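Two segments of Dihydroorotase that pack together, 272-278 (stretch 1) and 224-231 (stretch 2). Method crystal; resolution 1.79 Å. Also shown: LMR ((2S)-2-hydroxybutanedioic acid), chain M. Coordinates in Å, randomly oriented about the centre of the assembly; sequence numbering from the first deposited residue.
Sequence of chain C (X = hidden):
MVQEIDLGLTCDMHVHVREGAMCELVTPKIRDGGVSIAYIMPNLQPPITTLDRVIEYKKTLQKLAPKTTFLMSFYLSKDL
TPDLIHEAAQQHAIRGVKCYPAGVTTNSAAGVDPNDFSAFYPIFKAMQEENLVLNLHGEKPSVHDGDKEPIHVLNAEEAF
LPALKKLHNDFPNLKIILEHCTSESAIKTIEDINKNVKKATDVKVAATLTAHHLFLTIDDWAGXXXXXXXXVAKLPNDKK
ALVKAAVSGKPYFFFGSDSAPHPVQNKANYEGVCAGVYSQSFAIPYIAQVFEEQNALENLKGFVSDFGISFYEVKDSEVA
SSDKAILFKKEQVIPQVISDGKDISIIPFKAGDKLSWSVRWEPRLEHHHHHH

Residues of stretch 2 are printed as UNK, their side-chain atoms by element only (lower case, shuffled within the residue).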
ATOM      1  N   GLY C 272       3.410   1.450 -11.469  1.00 14.98           N
ATOM      2  CA  GLY C 272       3.420   2.883 -11.744  1.00 17.42           C
ATOM      3  C   GLY C 272       2.060   3.549 -11.677  1.00 19.38           C
ATOM      4  O   GLY C 272       1.769   4.446 -12.484  1.00 17.44           O
ATOM      5  N   VAL C 273       1.212   3.116 -10.741  1.00 14.31           N
ATOM      6  CA  VAL C 273      -0.050   3.796 -10.468  1.00 14.76           C
ATOM      7  C   VAL C 273       0.233   5.242 -10.085  1.00 17.81           C
ATOM      8  O   VAL C 273       1.057   5.512  -9.206  1.00 15.37           O
ATOM      9  CB  VAL C 273      -0.807   3.067  -9.348  1.00 15.01           C
ATOM     10  CG1 VAL C 273      -1.940   3.942  -8.798  1.00 16.30           C
ATOM     11  CG2 VAL C 273      -1.351   1.734  -9.844  1.00 15.73           C
ATOM     12  N   CYS C 274      -0.438   6.186 -10.756  1.00 14.97           N
ATOM     13  CA  CYS C 274      -0.271   7.599 -10.416  1.00 13.54           C
ATOM     14  C   CYS C 274      -0.781   7.882  -9.009  1.00 12.09           C
ATOM     15  O   CYS C 274      -1.842   7.396  -8.613  1.00 16.72           O
ATOM     16  CB  CYS C 274      -1.026   8.473 -11.407  1.00 13.02           C
ATOM     17  SG  CYS C 274      -0.338   8.388 -13.041  1.00 23.96           S
ATOM     18  N   ALA C 275      -0.037   8.693  -8.264  1.00 11.58           N
ATOM     19  CA  ALA C 275      -0.440   9.079  -6.916  1.00 10.79           C
ATOM     20  C   ALA C 275      -1.408  10.253  -6.963  1.00 12.95           C
ATOM     21  O   ALA C 275      -1.158  11.243  -7.663  1.00 11.13           O
ATOM     22  CB  ALA C 275       0.780   9.458  -6.086  1.00 12.32           C
ATOM     23  N   GLY C 276      -2.500  10.147  -6.208  1.00 14.21           N
ATOM     24  CA  GLY C 276      -3.421  11.261  -6.073  1.00 12.78           C
ATOM     25  C   GLY C 276      -4.872  10.869  -5.917  1.00 15.84           C
ATOM     26  O   GLY C 276      -5.362   9.938  -6.573  1.00 14.32           O
ATOM     27  N   VAL C 277      -5.572  11.595  -5.049  1.00 10.78           N
ATOM     28  CA  VAL C 277      -6.994  11.411  -4.800  1.00 12.34           C
ATOM     29  C   VAL C 277      -7.708  12.648  -5.323  1.00 14.57           C
ATOM     30  O   VAL C 277      -7.239  13.771  -5.107  1.00 13.54           O
ATOM     31  CB  VAL C 277      -7.269  11.205  -3.298  1.00 14.25           C
ATOM     32  CG1 VAL C 277      -8.782  11.265  -2.996  1.00 13.72           C
ATOM     33  CG2 VAL C 277      -6.648   9.868  -2.810  1.00 14.39           C
ATOM     34  N   TYR C 278      -8.835  12.445  -6.014  1.00 15.81           N
ATOM     35  CA  TYR C 278      -9.620  13.549  -6.566  1.00 13.23           C
ATOM     36  C   TYR C 278     -10.770  13.883  -5.621  1.00 17.53           C
ATOM     37  O   TYR C 278     -11.753  13.138  -5.537  1.00 19.92           O
ATOM     38  CB  TYR C 278     -10.162  13.225  -7.956  1.00 17.54           C
ATOM     39  CG  TYR C 278     -11.068  14.339  -8.429  1.00 17.43           C
ATOM     40  CD1 TYR C 278     -10.535  15.540  -8.866  1.00 16.51           C
ATOM     41  CD2 TYR C 278     -12.453  14.212  -8.375  1.00 20.90           C
ATOM     42  CE1 TYR C 278     -11.360  16.595  -9.279  1.00 17.47           C
ATOM     43  CE2 TYR C 278     -13.293  15.266  -8.781  1.00 21.22           C
ATOM     44  CZ  TYR C 278     -12.734  16.452  -9.222  1.00 19.10           C
ATOM     45  OH  TYR C 278     -13.557  17.496  -9.627  1.00 20.04           O
ATOM     46  N   UNK C 224      -6.334  -0.793  -3.432  1.00 17.30           N
ATOM     47  CA  UNK C 224      -7.228   0.166  -4.088  1.00 17.99           C
ATOM     48  C   UNK C 224      -6.406   1.332  -4.621  1.00 13.87           C
ATOM     49  O   UNK C 224      -6.209   2.339  -3.922  1.00 15.78           O
ATOM     50  c   UNK C 224      -9.241  -0.428  -2.641  1.00 21.08           C
ATOM     51  c   UNK C 224      -8.308   0.671  -3.128  1.00 18.04           C
ATOM     52  n   UNK C 224      -9.453  -0.481  -1.331  1.00 22.02           N
ATOM     53  o   UNK C 224      -9.783  -1.198  -3.429  1.00 21.72           O
ATOM     54  N   UNK C 225      -5.890   1.229  -5.845  1.00 16.92           N
ATOM     55  CA  UNK C 225      -5.084   2.335  -6.401  1.00 16.41           C
ATOM     56  C   UNK C 225      -5.783   3.689  -6.380  1.00 16.79           C
ATOM     57  O   UNK C 225      -5.106   4.721  -6.298  1.00 15.68           O
ATOM     58  c   UNK C 225      -4.810   1.864  -7.831  1.00 17.73           C
ATOM     59  c   UNK C 225      -4.775   0.361  -7.697  1.00 17.60           C
ATOM     60  c   UNK C 225      -5.840   0.028  -6.698  1.00 16.29           C
ATOM     61  N   UNK C 226      -7.119   3.718  -6.427  1.00 16.91           N
ATOM     62  CA  UNK C 226      -7.829   4.993  -6.416  1.00 15.69           C
ATOM     63  C   UNK C 226      -7.585   5.755  -5.115  1.00 16.93           C
ATOM     64  O   UNK C 226      -7.647   6.989  -5.098  1.00 20.93           O
ATOM     65  c   UNK C 226      -9.338   4.756  -6.684  1.00 22.31           C
ATOM     66  c   UNK C 226     -10.072   6.076  -6.900  1.00 24.49           C
ATOM     67  c   UNK C 226      -9.979   3.947  -5.565  1.00 18.11           C
ATOM     68  N   UNK C 227      -7.245   5.057  -4.033  1.00 14.00           N
ATOM     69  CA  UNK C 227      -6.947   5.709  -2.765  1.00 14.53           C
ATOM     70  C   UNK C 227      -5.451   5.919  -2.532  1.00 15.26           C
ATOM     71  O   UNK C 227      -5.080   6.378  -1.457  1.00 13.30           O
ATOM     72  c   UNK C 227      -9.055   4.985  -1.560  1.00 17.05           C
ATOM     73  c   UNK C 227      -7.541   4.902  -1.606  1.00 13.36           C
ATOM     74  n   UNK C 227      -9.699   3.917  -1.085  1.00 15.50           N
ATOM     75  o   UNK C 227      -9.642   5.997  -1.961  1.00 16.49           O
ATOM     76  N   UNK C 228      -4.594   5.578  -3.492  1.00 14.39           N
ATOM     77  CA  UNK C 228      -3.153   5.753  -3.329  1.00 11.73           C
ATOM     78  C   UNK C 228      -2.784   7.199  -3.643  1.00 14.57           C
ATOM     79  O   UNK C 228      -3.104   7.688  -4.726  1.00 13.90           O
ATOM     80  c   UNK C 228      -0.108   4.835  -3.225  1.00 12.53           C
ATOM     81  c   UNK C 228       1.060   5.633  -5.618  1.00 13.77           C
ATOM     82  c   UNK C 228       1.268   5.048  -3.300  1.00 12.75           C
ATOM     83  c   UNK C 228      -2.402   4.788  -4.255  1.00 13.79           C
ATOM     84  c   UNK C 228      -0.328   5.420  -5.541  1.00 13.87           C
ATOM     85  c   UNK C 228      -0.921   5.026  -4.339  1.00 13.88           C
ATOM     86  c   UNK C 228       1.852   5.453  -4.496  1.00 12.10           C
ATOM     87  N   UNK C 229      -2.112   7.881  -2.715  1.00 12.73           N
ATOM     88  CA  UNK C 229      -1.581   9.201  -2.996  1.00 13.01           C
ATOM     89  C   UNK C 229      -0.282   9.351  -2.211  1.00 13.40           C
ATOM     90  O   UNK C 229       0.102   8.467  -1.454  1.00 11.05           O
ATOM     91  c   UNK C 229      -2.584  10.274  -2.566  1.00 11.98           C
ATOM     92  s   UNK C 229      -2.847  10.096  -0.748  1.00 16.80           S
ATOM     93  N   UNK C 230       0.400  10.482  -2.393  1.00  9.31           N
ATOM     94  CA  UNK C 230       1.568  10.779  -1.581  1.00 10.40           C
ATOM     95  C   UNK C 230       1.312  12.052  -0.778  1.00 14.06           C
ATOM     96  O   UNK C 230       0.655  12.969  -1.283  1.00 15.87           O
ATOM     97  n   UNK C 230       5.995   8.320  -2.551  1.00 13.83           N
ATOM     98  c   UNK C 230       2.839  10.951  -2.458  1.00 11.48           C
ATOM     99  c   UNK C 230       4.761   8.594  -1.695  1.00 18.03           C
ATOM    100  c   UNK C 230       3.473   8.473  -2.467  1.00 17.87           C
ATOM    101  c   UNK C 230       3.211   9.713  -3.314  1.00 12.62           C
ATOM    102  N   UNK C 231       1.717  12.109   0.507  1.00 12.05           N
ATOM    103  CA  UNK C 231       2.227  10.976   1.281  1.00 10.53           C
ATOM    104  C   UNK C 231       1.111   9.964   1.472  1.00  9.44           C
ATOM    105  O   UNK C 231      -0.080  10.342   1.434  1.00 10.15           O
ATOM    106  c   UNK C 231       2.520  13.113   2.448  1.00 11.88           C
ATOM    107  c   UNK C 231       2.664  11.595   2.619  1.00 10.47           C
ATOM    108  c   UNK C 231       1.525  13.307   1.341  1.00 12.77           C
TER
HETATM  109  C1  LMR M 403       1.015  15.076  -4.718  1.00 29.84           C
HETATM  110  O1A LMR M 403       0.558  16.077  -4.104  1.00 25.15           O
HETATM  111  O1B LMR M 403       1.913  14.427  -4.144  1.00 19.55           O
HETATM  112  C2  LMR M 403       0.525  14.646  -6.121  1.00 23.39           C
HETATM  113  O2  LMR M 403      -0.080  13.370  -6.198  1.00 22.49           O
HETATM  114  C3  LMR M 403      -0.596  15.523  -6.570  1.00 30.64           C
HETATM  115  C4  LMR M 403      -0.489  15.336  -8.066  1.00 17.56           C
HETATM  116  O4A LMR M 403      -0.757  14.225  -8.641  1.00 14.00           O
HETATM  117  O4B LMR M 403      -0.101  16.352  -8.658  1.00 17.06           O

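Position 224 has four side-chain atoms: two carbons, the second carrying one oxygen and one nitrogen. It touches nothing on stretch 1, and both polar ends are hydrogen-bonded elsewhere in the structure. The residue is Asn224.

Position 225 has three carbons that close a ring onto the backbone nitrogen. Its CB lies 3.7 Å from CG1 of Val273. Only proline forms such a ring, so this is Pro225.

Position 226 has three carbons, one carrying the other two. The fork starts directly at CB, which points away from stretch 1. Contact is left to the backbone: O of 226 lies 3.8 Å from CG2 of Val277. The residue is Val226.

Position 227 repeats the pattern of two carbons with one oxygen and one nitrogen on the second. Its CB also points away, and its backbone O is 4.1 Å from CG2 of Val277. This is Asn227. Its backbone N donates to O of Asn224 at 2.9 Å.

Position 228 has one carbon followed by a ring of six carbons, with no hydroxyl. The ring meets O of Val273 and O of Cys274 at its edge, near its plane. The residue is Phe228. CE2 of Phe228 is 3.6 Å from O of Val273, and CD2 of Phe228 is 3.9 Å from CG1 of Val273.

Position 229 has one carbon and one sulfur. CB of 229 is 4.1 Å from CG2 of Val277, and CA of 229 is 3.9 Å from CB of Ala275. This is Cys229.

Position 230 has four carbons in a row ending in nitrogen. One of these carbons packs against CB of Ala275. The residue is Lys230; the atom is its CG, 3.7 Å from CB of Ala275. The end of the chain leads away, and NZ is hydrogen-bonded elsewhere in the structure.

Position 231 again has three carbons closing onto the backbone nitrogen, out of reach of stretch 1. It is Pro231, preceded by a cis peptide bond.

One hydrogen bond joins the stretches: N of Gly276 donates to O of Phe228 at 2.9 Å, almost straight at 177°. Around it the packing is mainly apolar. Val273 points toward stretch 2 and meets Pro225 and Phe228, while CB of Ala275 is 3.9 Å from CE2 of Phe228. The backbone angles of Gly276 would jam a CB against the preceding carbonyl, which calls for glycine. The bound malate places its O2 2.8 Å from O of Ala275.

Stretch 2, residues 224-231: NPVNFCKP
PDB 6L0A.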